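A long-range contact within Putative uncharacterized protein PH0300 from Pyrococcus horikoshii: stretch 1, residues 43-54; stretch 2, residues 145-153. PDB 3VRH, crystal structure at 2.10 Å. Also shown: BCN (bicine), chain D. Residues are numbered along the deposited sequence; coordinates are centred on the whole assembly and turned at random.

Stretch 1 43-54: LLTKDERILVAV
Stretch 2 145-153: DNGFDAIAT

The ring of Phe 148 is sandwiched between two side chains of the other stretch, a cation on one face and an aliphatic carbon on the opposite one. The guanidinium of Arg 49 lies flat on the ring, planes at 20° and centres 3.9 Å apart; Arg 49 CZ stands 3.9 Å from the Phe 148 ring centroid, 19° off the normal, which meets the geometry of a cation-pi contact. On the other face Leu 51 CB sits 4.0 Å from the same Phe 148 centroid, 20° off the normal, a CH-pi contact. The ring takes chi1 -76° (m) and chi2 -87°. Arg 49 reaches it with chi1 -171° (t), chi2 144°, chi3 152° (t) and chi4 -92°. Stacking leaves the guanidinium edge free to donate in its own plane: Arg 49 NH1 bonds Asn 146 O at 2.9 Å and 166°, the carbonyl of the first residue to leave helical phi/psi after a helix. Gly 147 follows with phi/psi 70/28, a positive phi that favours glycine.

Behind this sandwich the backbones form a parallel pairing. Ile 50 bridges Ala 150 (CA to CA 5.0 Å) and Leu 51 bridges Ile 151 (CA to CA 4.8 Å), in strands whose N-to-C directions differ by 36° and whose axes approach to 4.7 Å. Extended phi/psi values, -110/136 at Ile 50, -107/129 at Leu 51 and -115/126 at Ile 151, set up the ladder. Leu 51 serves both sides of Ile 151: its N donates to Ala 150 O (2.9 Å, 174°), and its O accepts from Ala 152 N (2.9 Å, 158°). Ile 151 CA also approaches Leu 51 O at 3.3 Å, a CA-H...O contact.

Before the ladder, Asp 149 (phi/psi -92/-19, chi1 -60°, m) clasps the Arg 49 backbone. Arg 49 N donates to Asp 149 OD2 (3.0 Å, 173°) and Asp 149 N donates to Arg 49 O (2.9 Å, 155°), so one residue satisfies both polar backbone groups of the other.

Side chains alternate across the sheet. Ile 50, Val 52, Ala 150 and Ala 152 share one face, where Ile 50 CG2 and Val 52 CG2 each lie 4.1 Å from Ala 152 CB. Leu 51 (chi1 179°, t; chi2 70°, p) and Ile 151 (m, t) occupy the other. Leu 44 (m, t) adds its CD2 3.9 Å from Ala 150 CB. It precedes a type I turn from Thr 45 to Glu 48, closed by Glu 48 N to Thr 45 O at 3.0 Å.

Past the pairing, bicine O6 donates to Ala 53 O at 2.8 Å.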

# COMPACT_ATOMS: atom_id res chain seq x y z
N LEU A 43 18.99 19.15 5.14
CA LEU A 43 19.62 18.26 4.16
C LEU A 43 21.01 18.72 3.83
O LEU A 43 21.92 17.91 3.73
CB LEU A 43 18.80 18.22 2.87
CG LEU A 43 17.38 17.70 3.05
CD1 LEU A 43 16.64 17.72 1.72
CD2 LEU A 43 17.44 16.30 3.64
N LEU A 44 21.16 20.03 3.66
CA LEU A 44 22.36 20.63 3.11
C LEU A 44 22.68 21.97 3.77
O LEU A 44 21.78 22.65 4.26
CB LEU A 44 22.18 20.87 1.60
CG LEU A 44 21.98 19.64 0.71
CD1 LEU A 44 21.62 20.04 -0.71
CD2 LEU A 44 23.23 18.75 0.74
N THR A 45 23.96 22.33 3.78
CA THR A 45 24.36 23.69 4.13
C THR A 45 25.21 24.25 3.00
O THR A 45 25.85 23.51 2.25
CB THR A 45 25.14 23.76 5.46
OG1 THR A 45 26.35 23.00 5.35
CG2 THR A 45 24.32 23.21 6.61
N LYS A 46 25.25 25.58 2.90
CA LYS A 46 25.89 26.22 1.76
C LYS A 46 27.41 26.02 1.70
O LYS A 46 28.04 26.34 0.69
CB LYS A 46 25.54 27.70 1.75
CG LYS A 46 25.24 28.24 0.37
CD LYS A 46 23.80 28.00 0.00
CE LYS A 46 23.07 29.31 -0.10
NZ LYS A 46 21.61 29.10 -0.17
N ASP A 47 27.99 25.49 2.76
CA ASP A 47 29.44 25.27 2.79
C ASP A 47 29.81 23.90 2.23
O ASP A 47 30.98 23.65 1.92
CB ASP A 47 29.94 25.39 4.23
CG ASP A 47 29.28 24.37 5.16
OD1 ASP A 47 28.08 24.57 5.49
OD2 ASP A 47 29.94 23.38 5.54
N GLU A 48 28.82 23.02 2.11
CA GLU A 48 29.07 21.63 1.70
C GLU A 48 29.44 21.49 0.21
O GLU A 48 28.97 22.24 -0.64
CB GLU A 48 27.86 20.75 2.01
CG GLU A 48 27.85 20.18 3.41
CD GLU A 48 26.55 19.47 3.74
OE1 GLU A 48 25.47 20.05 3.52
OE2 GLU A 48 26.62 18.33 4.24
N ARG A 49 30.31 20.53 -0.08
CA ARG A 49 30.61 20.18 -1.46
C ARG A 49 29.67 19.05 -1.87
O ARG A 49 29.73 17.95 -1.35
CB ARG A 49 32.07 19.77 -1.62
CG ARG A 49 32.49 19.60 -3.08
CD ARG A 49 33.92 20.07 -3.32
NE ARG A 49 34.52 19.36 -4.45
CZ ARG A 49 35.23 18.24 -4.32
NH1 ARG A 49 35.41 17.70 -3.12
NH2 ARG A 49 35.75 17.64 -5.40
N ILE A 50 28.78 19.34 -2.80
CA ILE A 50 27.70 18.42 -3.11
C ILE A 50 27.86 17.78 -4.48
O ILE A 50 28.19 18.45 -5.46
CB ILE A 50 26.36 19.13 -3.04
CG1 ILE A 50 26.26 19.87 -1.69
CG2 ILE A 50 25.22 18.14 -3.23
CD1 ILE A 50 25.38 21.12 -1.72
N LEU A 51 27.64 16.47 -4.54
CA LEU A 51 27.71 15.75 -5.80
C LEU A 51 26.29 15.37 -6.26
O LEU A 51 25.52 14.83 -5.47
CB LEU A 51 28.54 14.48 -5.62
CG LEU A 51 28.66 13.64 -6.88
CD1 LEU A 51 29.53 14.35 -7.90
CD2 LEU A 51 29.16 12.22 -6.60
N VAL A 52 25.95 15.68 -7.51
CA VAL A 52 24.65 15.25 -8.06
C VAL A 52 24.89 14.24 -9.18
O VAL A 52 25.63 14.51 -10.14
CB VAL A 52 23.81 16.43 -8.60
CG1 VAL A 52 22.47 15.93 -9.14
CG2 VAL A 52 23.58 17.46 -7.50
N ALA A 53 24.28 13.07 -9.04
CA ALA A 53 24.44 12.00 -10.02
C ALA A 53 23.48 12.28 -11.14
O ALA A 53 22.28 12.18 -10.96
CB ALA A 53 24.12 10.63 -9.39
N VAL A 54 24.00 12.65 -12.30
CA VAL A 54 23.12 13.07 -13.38
C VAL A 54 23.02 11.99 -14.48
O VAL A 54 23.99 11.69 -15.17
CB VAL A 54 23.52 14.47 -13.93
CG1 VAL A 54 23.52 15.48 -12.79
CG2 VAL A 54 24.89 14.44 -14.53
N ASP A 145 35.90 8.97 -2.38
CA ASP A 145 37.25 9.15 -2.90
C ASP A 145 37.63 10.60 -3.14
O ASP A 145 38.79 10.97 -3.02
CB ASP A 145 37.42 8.41 -4.23
CG ASP A 145 37.55 6.93 -4.04
OD1 ASP A 145 37.67 6.49 -2.88
OD2 ASP A 145 37.56 6.20 -5.05
N ASN A 146 36.64 11.42 -3.49
CA ASN A 146 36.91 12.81 -3.85
C ASN A 146 36.56 13.79 -2.75
O ASN A 146 36.57 15.00 -2.98
CB ASN A 146 36.19 13.19 -5.16
CG ASN A 146 36.84 12.58 -6.38
OD1 ASN A 146 37.81 13.12 -6.88
ND2 ASN A 146 36.31 11.44 -6.84
N GLY A 147 36.21 13.27 -1.58
CA GLY A 147 35.93 14.13 -0.43
C GLY A 147 34.66 14.97 -0.49
O GLY A 147 34.59 16.04 0.13
N PHE A 148 33.65 14.49 -1.22
CA PHE A 148 32.36 15.19 -1.24
C PHE A 148 31.66 15.00 0.11
O PHE A 148 31.87 13.99 0.77
CB PHE A 148 31.47 14.70 -2.39
CG PHE A 148 31.89 15.23 -3.72
CD1 PHE A 148 31.41 16.46 -4.18
CD2 PHE A 148 32.78 14.52 -4.52
CE1 PHE A 148 31.81 16.96 -5.39
CE2 PHE A 148 33.18 15.01 -5.74
CZ PHE A 148 32.69 16.23 -6.18
N ASP A 149 30.86 15.98 0.50
CA ASP A 149 30.16 15.91 1.78
C ASP A 149 28.77 15.30 1.67
O ASP A 149 28.20 14.86 2.67
CB ASP A 149 30.03 17.31 2.39
CG ASP A 149 31.37 17.96 2.63
OD1 ASP A 149 32.28 17.26 3.13
OD2 ASP A 149 31.52 19.14 2.29
N ALA A 150 28.23 15.26 0.45
CA ALA A 150 26.85 14.85 0.29
C ALA A 150 26.58 14.49 -1.16
O ALA A 150 27.19 15.03 -2.08
CB ALA A 150 25.93 15.98 0.72
N ILE A 151 25.66 13.55 -1.35
CA ILE A 151 25.15 13.21 -2.67
C ILE A 151 23.68 13.60 -2.68
O ILE A 151 22.92 13.19 -1.81
CB ILE A 151 25.27 11.70 -2.91
CG1 ILE A 151 26.74 11.30 -2.98
CG2 ILE A 151 24.51 11.28 -4.16
CD1 ILE A 151 26.96 9.81 -2.96
N ALA A 152 23.29 14.40 -3.66
CA ALA A 152 21.88 14.74 -3.84
C ALA A 152 21.32 13.98 -5.04
O ALA A 152 21.93 13.98 -6.11
CB ALA A 152 21.71 16.23 -4.03
N THR A 153 20.16 13.32 -4.86
CA THR A 153 19.47 12.65 -5.95
C THR A 153 18.14 13.35 -6.28
O THR A 153 17.71 14.25 -5.57
CB THR A 153 19.25 11.16 -5.64
OG1 THR A 153 18.37 11.04 -4.52
CG2 THR A 153 20.57 10.47 -5.30
N1 BCN D . 17.74 10.11 -10.18
C1 BCN D . 16.29 10.38 -9.82
C2 BCN D . 15.40 9.19 -9.86
O21 BCN D . 15.93 8.07 -9.66
O22 BCN D . 14.18 9.31 -10.12
C3 BCN D . 17.97 10.27 -11.64
C4 BCN D . 16.94 11.06 -12.47
O4 BCN D . 17.26 11.71 -13.43
C5 BCN D . 18.61 11.04 -9.46
C6 BCN D . 20.03 10.70 -9.52
O6 BCN D . 20.81 11.17 -8.76